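Local coordinates for 1-Pyrroline-5-Carboxylate reductase (Streptococcus pyogenes, PDB 2AMF) that catalyses the NAD(P)H-dependent reduction of 1-pyrroline-5-carboxylate to L-proline, the final step of proline biosynthesis, at the interface of chains A and B and the interface of chains A and C. Residues are numbered along the deposited sequence; one frame, centred on the assembly and turned at random. Chains: chain A/B/C, 1-Pyrroline-5-Carboxylate reductase.

Contact 1: the interface of chains A and B. Residues chain A 181, 184-185, 187; chain B 223-226, 230, 234.
A:Val184 meets the loop from B:Cys223 to B:Gly226 where the last turn of helix 158-185 in chain A settles on chain B. The interface joins two copies of the protein without exact two-fold symmetry, and in the deposited ten-chain assembly it probably links neighbouring pairs. A:Val184 buries 57 Å² and B:Ile230, at the start of helix 228-239, 48 Å². With CG1 anti to its backbone N (chi1 177°), A:Val184 turns that methyl into the curve of the loop, 3.5 Å from the carbonyl O of B:Cys223 and close to CA of B:Pro225. Its own backbone carbonyl, at the end of the helix, receives a hydrogen bond from the loop: B:Gly226 N lies 2.8 Å from A:Val184 O. B:Ile230 lies against the next residue. CG1 and CG2 both lie 3.6 Å from CA of A:Lys185, and CD1 reaches on to CD of A:Lys181, where the two side chains cross obliquely. The aliphatic part of A:Lys185 runs straight as far as CE and passes over B:Met234, so that a lysine here supplies hydrocarbon surface to the interface. Since B:Cys223 and B:Pro225 flank B:Ser224, an NADP(+)-binding residue, the contact lies next to the cofactor site and could possibly influence it. Further along the helix, the thioether methyl CE of B:Met234 ends 4.0 Å from CB of A:Lys181.

Contact 2: the interface of chains A and C. Residues chain A 91, 162, 166-167, 171, 252, 255-256; chain C 222, 228-229.
C:Thr228 holds OG1 between its backbone N and carbonyl carbon (chi1 72°), whereas in the adjacent C:Thr229 OG1 is anti to the carbonyl carbon (chi1 -49°); these opposite turns bring both hydroxyls to the same atom, OG of A:Ser167. The serine hydroxyl is 2.7 Å from C:Thr229 OG1, a hydrogen bond of undecided direction, and accepts a bond of 3.0 Å from C:Thr228 OG1. The methyl of C:Thr228 points the other way, into an apolar nest formed by A:Ala256 and A:Ala91, with CG2 3.7 Å from CA of A:Ala256. CG2 of A:Thr252 packs at about a right angle against CB of C:Thr228. C:Thr228 buries 65 Å². A:Tyr171 closes the far side: its phenol OH donates to C:Thr229 O at 3.2 Å, a bent approach (106° at the carbonyl) with that oxygen in plane at the ring edge. A second bond of 2.7 Å joins the phenol OH to A:Thr252 OG1 and helps to position it, while the carbonyl O of A:Ser167 sits over the ring centre. The site places the first turn of helix 228-239 of chain C between helices 158-185 and 241-258 of chain A, beside the NADP(+)-binding loop at A:Ala91.

Contact 3: the interface of chains A and C. Residues chain A 114, 121-123, 149, 151, 165; chain C 196, 199-200, 203.
C:Gln199 and A:Ser123 meet in a two-fold symmetric interface between two copies of the reductase, where helix 190-210 of one chain docks on the strands 122-128 and 148-152 of the other; the contact recurs with the chains exchanged, and the two probably help to hold the dimer together. C:Gln199 buries 62 Å². Its chain runs out with CG anti to the backbone N (chi1 -180°) and stays extended, delivering the carboxamide between A:Ser123, A:Ser149 and A:Phe151. NE2 donates to A:Ser123 OG at 2.7 Å, with the hydroxyl tilted 26° from the amide plane. The same hydroxyl is 3.2 Å from C:Thr200 OG1, so the serine is gripped by two neighbouring side chains of the helix. C:Thr200 in turn donates to the carbonyl of C:Ile196 one turn back, which helps to orient its hydroxyl. A:Phe151 meets the amide tip to tip, the planes 38° apart, and C:Ile196 covers one ring face with CG1, 3.8 Å above the plane and toward the rim. CG2 of the isoleucine touches CB of A:Ala165. CB of C:Ala203 packs 3.6 Å from CB of A:Gln121, whose NE2 reaches the carbonyl of C:Gln199 through water 1. Within chain A, A:Asn114 ND2 donates to A:Ala165 O, tying the loop at A:Asn114 to helix 158-185. The site thus ties strands of one chain to a helix in the partner's dimerisation region, probably stabilising the dimer.

Contact 1: the interface of chains A and B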
loop_
_atom_site.group_PDB
_atom_site.type_symbol
_atom_site.label_atom_id
_atom_site.label_comp_id
_atom_site.label_asym_id
_atom_site.label_seq_id
_atom_site.Cartn_x
_atom_site.Cartn_y
_atom_site.Cartn_z
ATOM N N LYS A 181 -20.082 2.824 -15.302
ATOM C CA LYS A 181 -19.110 3.943 -15.205
ATOM C C LYS A 181 -17.832 3.713 -16.026
ATOM O O LYS A 181 -17.290 4.652 -16.622
ATOM C CB LYS A 181 -18.726 4.222 -13.743
ATOM C CG LYS A 181 -19.753 4.994 -12.897
ATOM C CD LYS A 181 -19.990 6.398 -13.446
ATOM C CE LYS A 181 -20.538 7.413 -12.416
ATOM N NZ LYS A 181 -21.421 6.883 -11.306
ATOM N N VAL A 184 -18.842 4.451 -19.462
ATOM C CA VAL A 184 -18.820 5.927 -19.659
ATOM C C VAL A 184 -17.393 6.469 -19.842
ATOM O O VAL A 184 -17.128 7.256 -20.771
ATOM C CB VAL A 184 -19.551 6.682 -18.509
ATOM C CG1 VAL A 184 -19.449 8.221 -18.688
ATOM C CG2 VAL A 184 -20.982 6.252 -18.447
ATOM N N LYS A 185 -16.464 6.019 -18.982
ATOM C CA LYS A 185 -15.049 6.428 -19.074
ATOM C C LYS A 185 -14.525 6.209 -20.493
ATOM O O LYS A 185 -13.805 7.044 -21.040
ATOM C CB LYS A 185 -14.187 5.657 -18.070
ATOM C CG LYS A 185 -12.747 6.158 -17.991
ATOM C CD LYS A 185 -11.989 5.492 -16.838
ATOM C CE LYS A 185 -10.507 5.844 -16.845
ATOM N NZ LYS A 185 -9.777 5.111 -17.924
ATOM N N GLY A 187 -16.349 5.891 -23.410
ATOM C CA GLY A 187 -17.097 6.421 -24.551
ATOM C C GLY A 187 -18.549 6.006 -24.726
ATOM O O GLY A 187 -19.225 6.470 -25.649
ATOM N N CYS B 223 -20.719 13.834 -16.291
ATOM C CA CYS B 223 -19.717 12.957 -16.904
ATOM C C CYS B 223 -20.003 12.628 -18.372
ATOM O O CYS B 223 -20.491 11.537 -18.697
ATOM C CB CYS B 223 -19.494 11.675 -16.089
ATOM S SG CYS B 223 -18.835 11.937 -14.433
ATOM N N SER B 224 -19.669 13.566 -19.261
ATOM C CA SER B 224 -19.704 13.306 -20.703
ATOM C C SER B 224 -18.930 12.035 -21.005
ATOM O O SER B 224 -17.810 11.858 -20.510
ATOM C CB SER B 224 -19.132 14.469 -21.528
ATOM O OG SER B 224 -19.606 15.718 -21.052
ATOM N N PRO B 225 -19.522 11.144 -21.822
ATOM C CA PRO B 225 -18.868 9.879 -22.153
ATOM C C PRO B 225 -17.543 10.118 -22.851
ATOM O O PRO B 225 -17.485 10.875 -23.830
ATOM C CB PRO B 225 -19.866 9.194 -23.103
ATOM C CG PRO B 225 -21.181 9.842 -22.806
ATOM C CD PRO B 225 -20.838 11.270 -22.470
ATOM N N GLY B 226 -16.485 9.484 -22.335
ATOM C CA GLY B 226 -15.153 9.645 -22.884
ATOM C C GLY B 226 -14.562 11.020 -22.572
ATOM O O GLY B 226 -13.582 11.434 -23.204
ATOM N N ILE B 230 -15.305 12.167 -16.114
ATOM C CA ILE B 230 -15.237 10.757 -15.774
ATOM C C ILE B 230 -13.780 10.284 -15.546
ATOM O O ILE B 230 -13.532 9.372 -14.748
ATOM C CB ILE B 230 -16.013 9.855 -16.793
ATOM C CG1 ILE B 230 -16.128 8.413 -16.274
ATOM C CG2 ILE B 230 -15.398 9.893 -18.206
ATOM C CD1 ILE B 230 -16.942 8.262 -14.977
ATOM N N MET B 234 -13.009 8.738 -11.881
ATOM C CA MET B 234 -12.410 7.420 -11.686
ATOM C C MET B 234 -11.064 7.518 -10.935
ATOM O O MET B 234 -10.700 6.590 -10.227
ATOM C CB MET B 234 -12.274 6.625 -12.994
ATOM C CG MET B 234 -13.602 5.921 -13.498
ATOM S SD MET B 234 -14.456 4.790 -12.332
ATOM C CE MET B 234 -15.702 5.949 -11.804
#

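Contact 2: the interface of chains A and C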
loop_
_atom_site.group_PDB
_atom_site.type_symbol
_atom_site.label_atom_id
_atom_site.label_comp_id
_atom_site.label_asym_id
_atom_site.label_seq_id
_atom_site.Cartn_x
_atom_site.Cartn_y
_atom_site.Cartn_z
ATOM N N ALA A 91 -32.638 -6.901 11.086
ATOM C CA ALA A 91 -31.292 -7.427 11.163
ATOM C C ALA A 91 -30.795 -7.315 12.591
ATOM O O ALA A 91 -31.134 -6.368 13.304
ATOM C CB ALA A 91 -30.377 -6.640 10.229
ATOM N N THR A 162 -28.277 -12.354 6.147
ATOM C CA THR A 162 -28.526 -10.910 6.026
ATOM C C THR A 162 -27.551 -10.243 5.026
ATOM O O THR A 162 -27.941 -9.371 4.225
ATOM C CB THR A 162 -28.446 -10.194 7.408
ATOM O OG1 THR A 162 -29.355 -10.819 8.331
ATOM C CG2 THR A 162 -28.799 -8.714 7.267
ATOM N N GLY A 166 -29.828 -9.961 2.032
ATOM C CA GLY A 166 -30.500 -8.707 2.394
ATOM C C GLY A 166 -29.710 -7.492 1.960
ATOM O O GLY A 166 -30.273 -6.553 1.379
ATOM N N SER A 167 -28.402 -7.522 2.234
ATOM C CA SER A 167 -27.509 -6.425 1.915
ATOM C C SER A 167 -26.903 -6.508 0.516
ATOM O O SER A 167 -26.546 -5.477 -0.064
ATOM C CB SER A 167 -26.381 -6.344 2.940
ATOM O OG SER A 167 -26.851 -5.825 4.172
ATOM N N TYR A 171 -24.687 -4.281 -3.001
ATOM C CA TYR A 171 -23.331 -4.555 -3.474
ATOM C C TYR A 171 -23.351 -4.908 -4.955
ATOM O O TYR A 171 -22.450 -4.523 -5.698
ATOM C CB TYR A 171 -22.629 -5.618 -2.612
ATOM C CG TYR A 171 -22.790 -5.386 -1.119
ATOM C CD1 TYR A 171 -22.877 -4.094 -0.599
ATOM C CD2 TYR A 171 -22.836 -6.456 -0.227
ATOM C CE1 TYR A 171 -23.022 -3.860 0.771
ATOM C CE2 TYR A 171 -22.987 -6.242 1.148
ATOM C CZ TYR A 171 -23.070 -4.926 1.637
ATOM O OH TYR A 171 -23.220 -4.677 2.985
ATOM N N THR A 252 -20.429 -6.400 7.060
ATOM C CA THR A 252 -21.901 -6.467 7.128
ATOM C C THR A 252 -22.319 -7.335 8.328
ATOM O O THR A 252 -23.190 -6.948 9.112
ATOM C CB THR A 252 -22.484 -7.015 5.815
ATOM O OG1 THR A 252 -21.924 -6.283 4.712
ATOM C CG2 THR A 252 -24.005 -6.909 5.785
ATOM N N LYS A 255 -21.458 -5.842 11.805
ATOM C CA LYS A 255 -22.474 -4.837 12.138
ATOM C C LYS A 255 -23.778 -5.487 12.592
ATOM O O LYS A 255 -24.366 -5.061 13.581
ATOM C CB LYS A 255 -22.730 -3.891 10.957
ATOM C CG LYS A 255 -23.720 -2.788 11.272
ATOM C CD LYS A 255 -23.129 -1.760 12.252
ATOM C CE LYS A 255 -24.213 -0.870 12.823
ATOM N NZ LYS A 255 -23.657 0.212 13.681
ATOM N N ALA A 256 -24.229 -6.512 11.862
ATOM C CA ALA A 256 -25.383 -7.296 12.287
ATOM C C ALA A 256 -25.223 -7.834 13.722
ATOM O O ALA A 256 -26.175 -7.808 14.507
ATOM C CB ALA A 256 -25.649 -8.439 11.303
ATOM N N ILE C 222 -31.821 0.591 0.221
ATOM C CA ILE C 222 -31.419 -0.608 0.925
ATOM C C ILE C 222 -30.585 -0.255 2.160
ATOM O O ILE C 222 -30.660 -0.942 3.186
ATOM C CB ILE C 222 -30.674 -1.568 -0.050
ATOM C CG1 ILE C 222 -31.644 -2.066 -1.140
ATOM C CG2 ILE C 222 -30.048 -2.781 0.673
ATOM C CD1 ILE C 222 -30.990 -2.374 -2.461
ATOM N N THR C 228 -26.614 -2.544 8.471
ATOM C CA THR C 228 -25.584 -3.475 8.016
ATOM C C THR C 228 -25.073 -3.158 6.582
ATOM O O THR C 228 -23.889 -3.254 6.315
ATOM C CB THR C 228 -26.118 -4.952 8.129
ATOM O OG1 THR C 228 -27.107 -5.197 7.115
ATOM C CG2 THR C 228 -26.777 -5.191 9.518
ATOM N N THR C 229 -25.967 -2.763 5.684
ATOM C CA THR C 229 -25.615 -2.537 4.255
ATOM C C THR C 229 -24.659 -1.364 4.099
ATOM O O THR C 229 -23.636 -1.482 3.408
ATOM C CB THR C 229 -26.869 -2.302 3.383
ATOM O OG1 THR C 229 -27.825 -3.327 3.655
ATOM C CG2 THR C 229 -26.542 -2.276 1.886
#

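Contact 3: the interface of chains A and C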
loop_
_atom_site.group_PDB
_atom_site.type_symbol
_atom_site.label_atom_id
_atom_site.label_comp_id
_atom_site.label_asym_id
_atom_site.label_seq_id
_atom_site.Cartn_x
_atom_site.Cartn_y
_atom_site.Cartn_z
ATOM N N ASN A 114 -35.379 -9.126 1.066
ATOM C CA ASN A 114 -34.637 -8.031 0.460
ATOM C C ASN A 114 -35.550 -7.217 -0.428
ATOM O O ASN A 114 -36.717 -7.583 -0.598
ATOM C CB ASN A 114 -33.412 -8.541 -0.298
ATOM C CG ASN A 114 -33.762 -9.471 -1.428
ATOM O OD1 ASN A 114 -34.828 -9.362 -2.040
ATOM N ND2 ASN A 114 -32.872 -10.405 -1.708
ATOM N N GLN A 121 -39.707 -11.152 -5.929
ATOM C CA GLN A 121 -38.540 -12.033 -6.080
ATOM C C GLN A 121 -37.524 -11.892 -4.954
ATOM O O GLN A 121 -36.304 -11.985 -5.161
ATOM C CB GLN A 121 -37.865 -11.853 -7.454
ATOM C CG GLN A 121 -38.567 -12.607 -8.602
ATOM C CD GLN A 121 -37.935 -12.334 -9.977
ATOM O OE1 GLN A 121 -38.557 -11.691 -10.832
ATOM N NE2 GLN A 121 -36.696 -12.814 -10.189
ATOM N N SER A 122 -38.032 -11.704 -3.744
ATOM C CA SER A 122 -37.182 -11.682 -2.571
ATOM C C SER A 122 -36.533 -13.056 -2.341
ATOM O O SER A 122 -37.078 -14.096 -2.728
ATOM C CB SER A 122 -37.996 -11.251 -1.360
ATOM O OG SER A 122 -37.202 -11.217 -0.203
ATOM N N SER A 123 -35.347 -13.046 -1.756
ATOM C CA SER A 123 -34.771 -14.258 -1.187
ATOM C C SER A 123 -34.813 -14.105 0.338
ATOM O O SER A 123 -33.975 -13.420 0.926
ATOM C CB SER A 123 -33.350 -14.481 -1.695
ATOM O OG SER A 123 -33.279 -14.316 -3.102
ATOM N N SER A 149 -38.981 -16.183 -2.872
ATOM C CA SER A 149 -38.711 -17.532 -2.365
ATOM C C SER A 149 -38.434 -17.509 -0.866
ATOM O O SER A 149 -38.188 -16.439 -0.287
ATOM C CB SER A 149 -37.528 -18.161 -3.108
ATOM O OG SER A 149 -37.843 -18.308 -4.473
ATOM N N PHE A 151 -36.292 -19.508 2.445
ATOM C CA PHE A 151 -35.186 -20.379 2.845
ATOM C C PHE A 151 -35.312 -20.701 4.319
ATOM O O PHE A 151 -35.408 -19.800 5.158
ATOM C CB PHE A 151 -33.851 -19.714 2.537
ATOM C CG PHE A 151 -33.591 -19.543 1.074
ATOM C CD1 PHE A 151 -32.922 -20.542 0.353
ATOM C CD2 PHE A 151 -34.036 -18.400 0.400
ATOM C CE1 PHE A 151 -32.695 -20.404 -1.003
ATOM C CE2 PHE A 151 -33.822 -18.252 -0.974
ATOM C CZ PHE A 151 -33.135 -19.254 -1.676
ATOM N N ALA A 165 -27.925 -12.013 1.268
ATOM C CA ALA A 165 -29.193 -11.793 0.539
ATOM C C ALA A 165 -29.904 -10.464 0.801
ATOM O O ALA A 165 -30.542 -9.921 -0.104
ATOM C CB ALA A 165 -30.163 -12.955 0.773
ATOM N N ILE C 196 -28.580 -18.971 -3.093
ATOM C CA ILE C 196 -29.081 -17.710 -2.545
ATOM C C ILE C 196 -28.589 -16.507 -3.364
ATOM O O ILE C 196 -29.399 -15.678 -3.801
ATOM C CB ILE C 196 -28.687 -17.573 -1.063
ATOM C CG1 ILE C 196 -29.389 -18.655 -0.245
ATOM C CG2 ILE C 196 -28.952 -16.157 -0.531
ATOM C CD1 ILE C 196 -28.711 -18.939 1.080
ATOM N N GLN C 199 -29.757 -16.251 -7.162
ATOM C CA GLN C 199 -31.165 -15.851 -7.151
ATOM C C GLN C 199 -31.304 -14.351 -6.811
ATOM O O GLN C 199 -32.141 -13.654 -7.383
ATOM C CB GLN C 199 -31.932 -16.721 -6.157
ATOM C CG GLN C 199 -33.420 -16.419 -6.038
ATOM C CD GLN C 199 -34.114 -17.253 -4.969
ATOM O OE1 GLN C 199 -34.254 -18.484 -5.108
ATOM N NE2 GLN C 199 -34.577 -16.593 -3.914
ATOM N N THR C 200 -30.456 -13.859 -5.909
ATOM C CA THR C 200 -30.474 -12.453 -5.525
ATOM C C THR C 200 -29.927 -11.588 -6.655
ATOM O O THR C 200 -30.476 -10.533 -6.939
ATOM C CB THR C 200 -29.757 -12.201 -4.168
ATOM O OG1 THR C 200 -30.442 -12.913 -3.135
ATOM C CG2 THR C 200 -29.760 -10.739 -3.796
ATOM N N ALA C 203 -32.729 -11.482 -9.445
ATOM C CA ALA C 203 -33.815 -10.604 -9.048
ATOM C C ALA C 203 -33.401 -9.132 -9.000
ATOM O O ALA C 203 -34.178 -8.264 -9.416
ATOM C CB ALA C 203 -34.398 -11.045 -7.726
HETATM O O HOH W 1 -34.526 -14.727 -8.630
#

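Contacts 2 and 3 belong to the same A-C interface, their C-alpha centres about 14 Å apart, and both use the N-terminal half of helix 158-185 in chain A. Contact 1 lies about 30 Å from contact 2 and 32 Å from contact 3, at the opposite end of that long helix, which therefore spans from the symmetric pair to a different neighbour. Helix 228-239 also serves twice: its first turn enters contact 2 from chain C, while the corresponding helix of chain B enters contact 1. In the deposited ten-chain assembly contact 1 would join A-C pairs to their neighbours; the structure alone does not show that this is the form in solution.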